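Local coordinates for protein DNA polymerase sliding clamp (Archaeoglobus fulgidus, PDB 1RWZ) that probably acts as a trimeric ring around DNA that tethers the polymerase and other replication proteins during synthesis, at residues L97-K100 and E105-V108; K199-V204 and V234-A239. One frame throughout, in Å; residues are numbered along the deposited sequence.

Contact 1 (L97-K100 and E105-V108); sequences LKVK and EYKV
Glu105 lies along Lys100 on one face of a strand pair, its carboxylate reaching on toward Lys98. With chi1 at 178° its CG turns away from the backbone N, and the extended chain can run beside the lysine methylenes. CB of Glu105 comes 4.1 Å from CG of Lys100, and CG of Glu105 sits closer, at 3.8 Å from the same Lys100 CG. At the tip the oxygens part: OE1 of Glu105 reaches CD of Lys100 at 3.3 Å, whereas OE2 approaches CD of Lys98 at 3.9 Å. The ammonium of Lys98 is too far for a salt bridge, NZ to OE2 of Glu105 being 4.3 Å, so any attraction is probably a weak, longer-range one, and may partly offset the like charge of Lys107, whose extended chain runs beside that of Lys98; Glu92 forms a long, weak ion pair with the same ammonium. Lysine and glutamate suit this partly exposed face, because their methylenes can pack together while opposite charges stay near each other.

The segments 97-100 and 105-108 form an antiparallel beta hairpin in register. Leu97 with Val108 and Val99 with Tyr106 are its hydrogen-bonded pairs: Val99 N gives a short bond of 2.7 Å to Tyr106 O, and Tyr106 N answers to Val99 O with an N-H...O angle of 178°.

The other face is apolar and buried. CG2 of Val99 meets the ring of Tyr106 in its plane, at the edge, 3.8 Å from CD2, and beside it CB of Leu97 touches CG1 of Val108. Ile74 and Ile77 of helix 71-78 add to this layer. Tyrosine serves here because its ring packs while its OH reaches Asp170 of the second subunit in a hydrogen bond; residues 105-108 also pair with a strand of that subunit, carrying the sheet across the interface.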
loop_
_atom_site.group_PDB
_atom_site.type_symbol
_atom_site.label_atom_id
_atom_site.label_comp_id
_atom_site.label_asym_id
_atom_site.label_seq_id
_atom_site.Cartn_x
_atom_site.Cartn_y
_atom_site.Cartn_z
ATOM N N LEU A 97 2.590 14.127 30.756
ATOM C CA LEU A 97 3.699 13.543 30.011
ATOM C C LEU A 97 3.891 14.385 28.757
ATOM O O LEU A 97 2.940 14.608 28.005
ATOM C CB LEU A 97 3.384 12.105 29.592
ATOM C CG LEU A 97 4.330 11.469 28.564
ATOM C CD1 LEU A 97 5.725 11.308 29.161
ATOM C CD2 LEU A 97 3.780 10.119 28.134
ATOM N N LYS A 98 5.110 14.864 28.543
ATOM C CA LYS A 98 5.412 15.653 27.355
ATOM C C LYS A 98 6.152 14.755 26.375
ATOM O O LYS A 98 7.063 14.021 26.762
ATOM C CB LYS A 98 6.290 16.856 27.700
ATOM C CG LYS A 98 5.618 17.911 28.560
ATOM C CD LYS A 98 6.539 19.110 28.755
ATOM C CE LYS A 98 5.892 20.176 29.620
ATOM N NZ LYS A 98 6.807 21.336 29.836
ATOM N N VAL A 99 5.744 14.804 25.113
ATOM C CA VAL A 99 6.372 14.008 24.068
ATOM C C VAL A 99 6.828 14.996 23.007
ATOM O O VAL A 99 6.006 15.632 22.351
ATOM C CB VAL A 99 5.374 13.014 23.445
ATOM C CG1 VAL A 99 6.068 12.169 22.385
ATOM C CG2 VAL A 99 4.783 12.132 24.532
ATOM N N LYS A 100 8.139 15.132 22.847
ATOM C CA LYS A 100 8.672 16.076 21.876
ATOM C C LYS A 100 9.456 15.413 20.755
ATOM O O LYS A 100 10.288 14.542 20.995
ATOM C CB LYS A 100 9.565 17.097 22.575
ATOM C CG LYS A 100 8.889 17.840 23.712
ATOM C CD LYS A 100 9.652 19.103 24.073
ATOM C CE LYS A 100 11.067 18.805 24.505
ATOM N NZ LYS A 100 11.839 20.061 24.717
ATOM N N GLU A 105 5.405 19.398 20.228
ATOM C CA GLU A 105 5.379 19.023 21.634
ATOM C C GLU A 105 3.953 18.597 21.959
ATOM O O GLU A 105 3.020 19.399 21.871
ATOM C CB GLU A 105 5.782 20.176 22.550
ATOM C CG GLU A 105 5.704 19.797 24.030
ATOM C CD GLU A 105 6.158 20.904 24.960
ATOM O OE1 GLU A 105 7.326 21.327 24.859
ATOM O OE2 GLU A 105 5.345 21.353 25.797
ATOM N N TYR A 106 3.800 17.325 22.310
ATOM C CA TYR A 106 2.512 16.743 22.668
ATOM C C TYR A 106 2.466 16.632 24.188
ATOM O O TYR A 106 3.458 16.263 24.818
ATOM C CB TYR A 106 2.386 15.352 22.030
ATOM C CG TYR A 106 1.201 14.525 22.491
ATOM C CD1 TYR A 106 -0.105 14.895 22.170
ATOM C CD2 TYR A 106 1.391 13.355 23.235
ATOM C CE1 TYR A 106 -1.196 14.122 22.575
ATOM C CE2 TYR A 106 0.306 12.575 23.646
ATOM C CZ TYR A 106 -0.983 12.963 23.311
ATOM O OH TYR A 106 -2.057 12.190 23.695
ATOM N N LYS A 107 1.328 16.984 24.779
ATOM C CA LYS A 107 1.162 16.889 26.227
ATOM C C LYS A 107 -0.057 16.020 26.474
ATOM O O LYS A 107 -1.132 16.298 25.947
ATOM C CB LYS A 107 0.910 18.262 26.854
ATOM C CG LYS A 107 2.097 19.203 26.886
ATOM C CD LYS A 107 1.707 20.495 27.589
ATOM C CE LYS A 107 2.891 21.431 27.748
ATOM N NZ LYS A 107 2.497 22.695 28.436
ATOM N N VAL A 108 0.103 14.957 27.253
ATOM C CA VAL A 108 -1.031 14.097 27.543
ATOM C C VAL A 108 -1.163 13.909 29.040
ATOM O O VAL A 108 -0.167 13.808 29.758
ATOM C CB VAL A 108 -0.905 12.711 26.858
ATOM C CG1 VAL A 108 0.313 11.974 27.373
ATOM C CG2 VAL A 108 -2.171 11.895 27.109
#

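Contact 2 (K199-V204 and V234-A239); sequences KEFCKV and VEYILA
Phe201 and Tyr236 lay their rings against each other in an offset stack, with centroids 4.2 Å apart and planes only 10° from parallel. The displacement brings CD2 of Phe201 over the tyrosine ring, 3.5 Å from Tyr236 CG, and in return places CB of Tyr236 above the middle of the phenylalanine ring, 3.7 Å from its centroid, as a CH-pi contact. Both side chains take the same first torsion, with CG opposite the carbonyl carbon (chi1 -65° for Phe201, -79° for Tyr236), which sends both rings into the space between helix and strand; their second torsions then turn the planes nearly parallel. Leu238, two residues along the strand and on the same side of it, meets the phenylalanine ring at its edge: its CB lies in the ring plane, 3.8 Å from Phe201 CE1. Val204 brings CG2 to the edge of the tyrosine ring more loosely, 4.4 Å from Tyr236 CE1.

Flat aromatics fill a buried helix-sheet interface well, and tyrosine also gives it a polar end. A water donates to Glu200 O at 2.7 Å and to Tyr236 OH at 3.0 Å, linking the hydroxyl to the helix backbone, and the same OH hydrogen-bonds to Ala17 O.

The stack lies between helix 195-201 and the sheet in which strand 232-238 runs between strands 45-52 and 221-227; Ala45 and Leu223, from these two neighbours, also touch Phe201, while Val204 leans on Arg16 and Ala17 of helix 8-19.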
loop_
_atom_site.group_PDB
_atom_site.type_symbol
_atom_site.label_atom_id
_atom_site.label_comp_id
_atom_site.label_asym_id
_atom_site.label_seq_id
_atom_site.Cartn_x
_atom_site.Cartn_y
_atom_site.Cartn_z
ATOM N N LYS A 199 0.315 -14.583 15.687
ATOM C CA LYS A 199 0.375 -13.691 14.537
ATOM C C LYS A 199 0.442 -12.240 15.009
ATOM O O LYS A 199 1.211 -11.441 14.469
ATOM C CB LYS A 199 -0.850 -13.910 13.644
ATOM C CG LYS A 199 -0.793 -13.198 12.307
ATOM C CD LYS A 199 -1.995 -13.582 11.461
ATOM C CE LYS A 199 -1.975 -12.904 10.103
ATOM N NZ LYS A 199 -3.211 -13.225 9.333
ATOM N N GLU A 200 -0.348 -11.904 16.027
ATOM C CA GLU A 200 -0.367 -10.547 16.570
ATOM C C GLU A 200 0.994 -10.187 17.173
ATOM O O GLU A 200 1.497 -9.078 16.973
ATOM C CB GLU A 200 -1.462 -10.423 17.637
ATOM C CG GLU A 200 -1.743 -9.002 18.116
ATOM C CD GLU A 200 -2.217 -8.080 17.004
ATOM O OE1 GLU A 200 -2.952 -8.544 16.106
ATOM O OE2 GLU A 200 -1.867 -6.881 17.031
ATOM N N PHE A 201 1.587 -11.128 17.904
ATOM C CA PHE A 201 2.898 -10.913 18.522
ATOM C C PHE A 201 3.940 -10.506 17.476
ATOM O O PHE A 201 4.707 -9.569 17.682
ATOM C CB PHE A 201 3.407 -12.200 19.181
ATOM C CG PHE A 201 2.578 -12.688 20.339
ATOM C CD1 PHE A 201 2.717 -14.002 20.785
ATOM C CD2 PHE A 201 1.690 -11.847 20.999
ATOM C CE1 PHE A 201 1.984 -14.475 21.875
ATOM C CE2 PHE A 201 0.949 -12.313 22.094
ATOM C CZ PHE A 201 1.100 -13.626 22.530
ATOM N N CYS A 202 3.962 -11.234 16.365
ATOM C CA CYS A 202 4.933 -10.997 15.302
ATOM C C CYS A 202 4.811 -9.681 14.546
ATOM O O CYS A 202 5.705 -9.328 13.778
ATOM C CB CYS A 202 4.897 -12.156 14.302
ATOM S SG CYS A 202 5.438 -13.728 14.997
ATOM N N LYS A 203 3.727 -8.946 14.764
ATOM C CA LYS A 203 3.550 -7.681 14.059
ATOM C C LYS A 203 4.595 -6.615 14.391
ATOM O O LYS A 203 4.793 -5.680 13.614
ATOM C CB LYS A 203 2.144 -7.132 14.305
ATOM C CG LYS A 203 1.083 -7.904 13.539
ATOM C CD LYS A 203 -0.308 -7.362 13.790
ATOM C CE LYS A 203 -1.327 -8.150 12.986
ATOM N NZ LYS A 203 -2.722 -7.701 13.254
ATOM N N VAL A 204 5.268 -6.752 15.528
ATOM C CA VAL A 204 6.291 -5.779 15.910
ATOM C C VAL A 204 7.699 -6.278 15.600
ATOM O O VAL A 204 8.685 -5.594 15.888
ATOM C CB VAL A 204 6.221 -5.428 17.419
ATOM C CG1 VAL A 204 4.889 -4.755 17.737
ATOM C CG2 VAL A 204 6.408 -6.683 18.264
ATOM N N VAL A 234 11.233 -7.443 24.193
ATOM C CA VAL A 234 9.787 -7.543 24.280
ATOM C C VAL A 234 9.457 -9.020 24.356
ATOM O O VAL A 234 9.613 -9.756 23.382
ATOM C CB VAL A 234 9.101 -6.915 23.048
ATOM C CG1 VAL A 234 7.595 -7.135 23.114
ATOM C CG2 VAL A 234 9.417 -5.423 22.995
ATOM N N GLU A 235 9.027 -9.451 25.533
ATOM C CA GLU A 235 8.675 -10.842 25.739
ATOM C C GLU A 235 7.168 -11.003 25.817
ATOM O O GLU A 235 6.491 -10.266 26.540
ATOM C CB GLU A 235 9.296 -11.373 27.035
ATOM C CG GLU A 235 8.797 -12.775 27.405
ATOM C CD GLU A 235 9.450 -13.344 28.655
ATOM O OE1 GLU A 235 8.984 -14.398 29.135
ATOM O OE2 GLU A 235 10.425 -12.750 29.158
ATOM N N TYR A 236 6.655 -11.950 25.042
ATOM C CA TYR A 236 5.237 -12.273 25.050
ATOM C C TYR A 236 5.143 -13.682 25.619
ATOM O O TYR A 236 5.961 -14.549 25.295
ATOM C CB TYR A 236 4.649 -12.267 23.636
ATOM C CG TYR A 236 4.327 -10.897 23.072
ATOM C CD1 TYR A 236 4.985 -10.416 21.935
ATOM C CD2 TYR A 236 3.329 -10.106 23.640
ATOM C CE1 TYR A 236 4.649 -9.181 21.379
ATOM C CE2 TYR A 236 2.985 -8.873 23.095
ATOM C CZ TYR A 236 3.643 -8.418 21.964
ATOM O OH TYR A 236 3.274 -7.214 21.404
ATOM N N ILE A 237 4.162 -13.903 26.484
ATOM C CA ILE A 237 3.949 -15.220 27.071
ATOM C C ILE A 237 2.525 -15.583 26.681
ATOM O O ILE A 237 1.606 -14.781 26.855
ATOM C CB ILE A 237 4.092 -15.189 28.606
ATOM C CG1 ILE A 237 5.504 -14.724 28.975
ATOM C CG2 ILE A 237 3.826 -16.583 29.183
ATOM C CD1 ILE A 237 5.744 -14.546 30.459
ATOM N N LEU A 238 2.354 -16.782 26.139
ATOM C CA LEU A 238 1.049 -17.230 25.674
ATOM C C LEU A 238 0.621 -18.536 26.325
ATOM O O LEU A 238 1.359 -19.522 26.298
ATOM C CB LEU A 238 1.086 -17.406 24.151
ATOM C CG LEU A 238 -0.164 -17.930 23.441
ATOM C CD1 LEU A 238 -1.336 -16.997 23.717
ATOM C CD2 LEU A 238 0.097 -18.034 21.943
ATOM N N ALA A 239 -0.579 -18.531 26.905
ATOM C CA ALA A 239 -1.132 -19.724 27.555
ATOM C C ALA A 239 -1.325 -20.832 26.522
ATOM O O ALA A 239 -1.637 -20.569 25.358
ATOM C CB ALA A 239 -2.475 -19.382 28.224
HETATM O O HOH W 1 2.324 -7.008 18.579
#

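From the N terminus, the chain first builds helices 8-19 and 71-78 and the strands of the N-terminal domain, then turns back on itself to close contact 1, a tight hairpin with four residues between its segments. It goes on to the C-terminal domain, where contact 2 shuts a longer loop of 29 residues that contains strands 210-215 and 221-227. The two loops follow in series, neither enclosing nor crossing the other, and their nearest atoms remain about 17 Å apart. Contact 1 shapes an outer edge used for joining subunits; contact 2 lies near the chain's centre, where strand 232-238 joins strand 45-52 and so unites the two domains in one sheet.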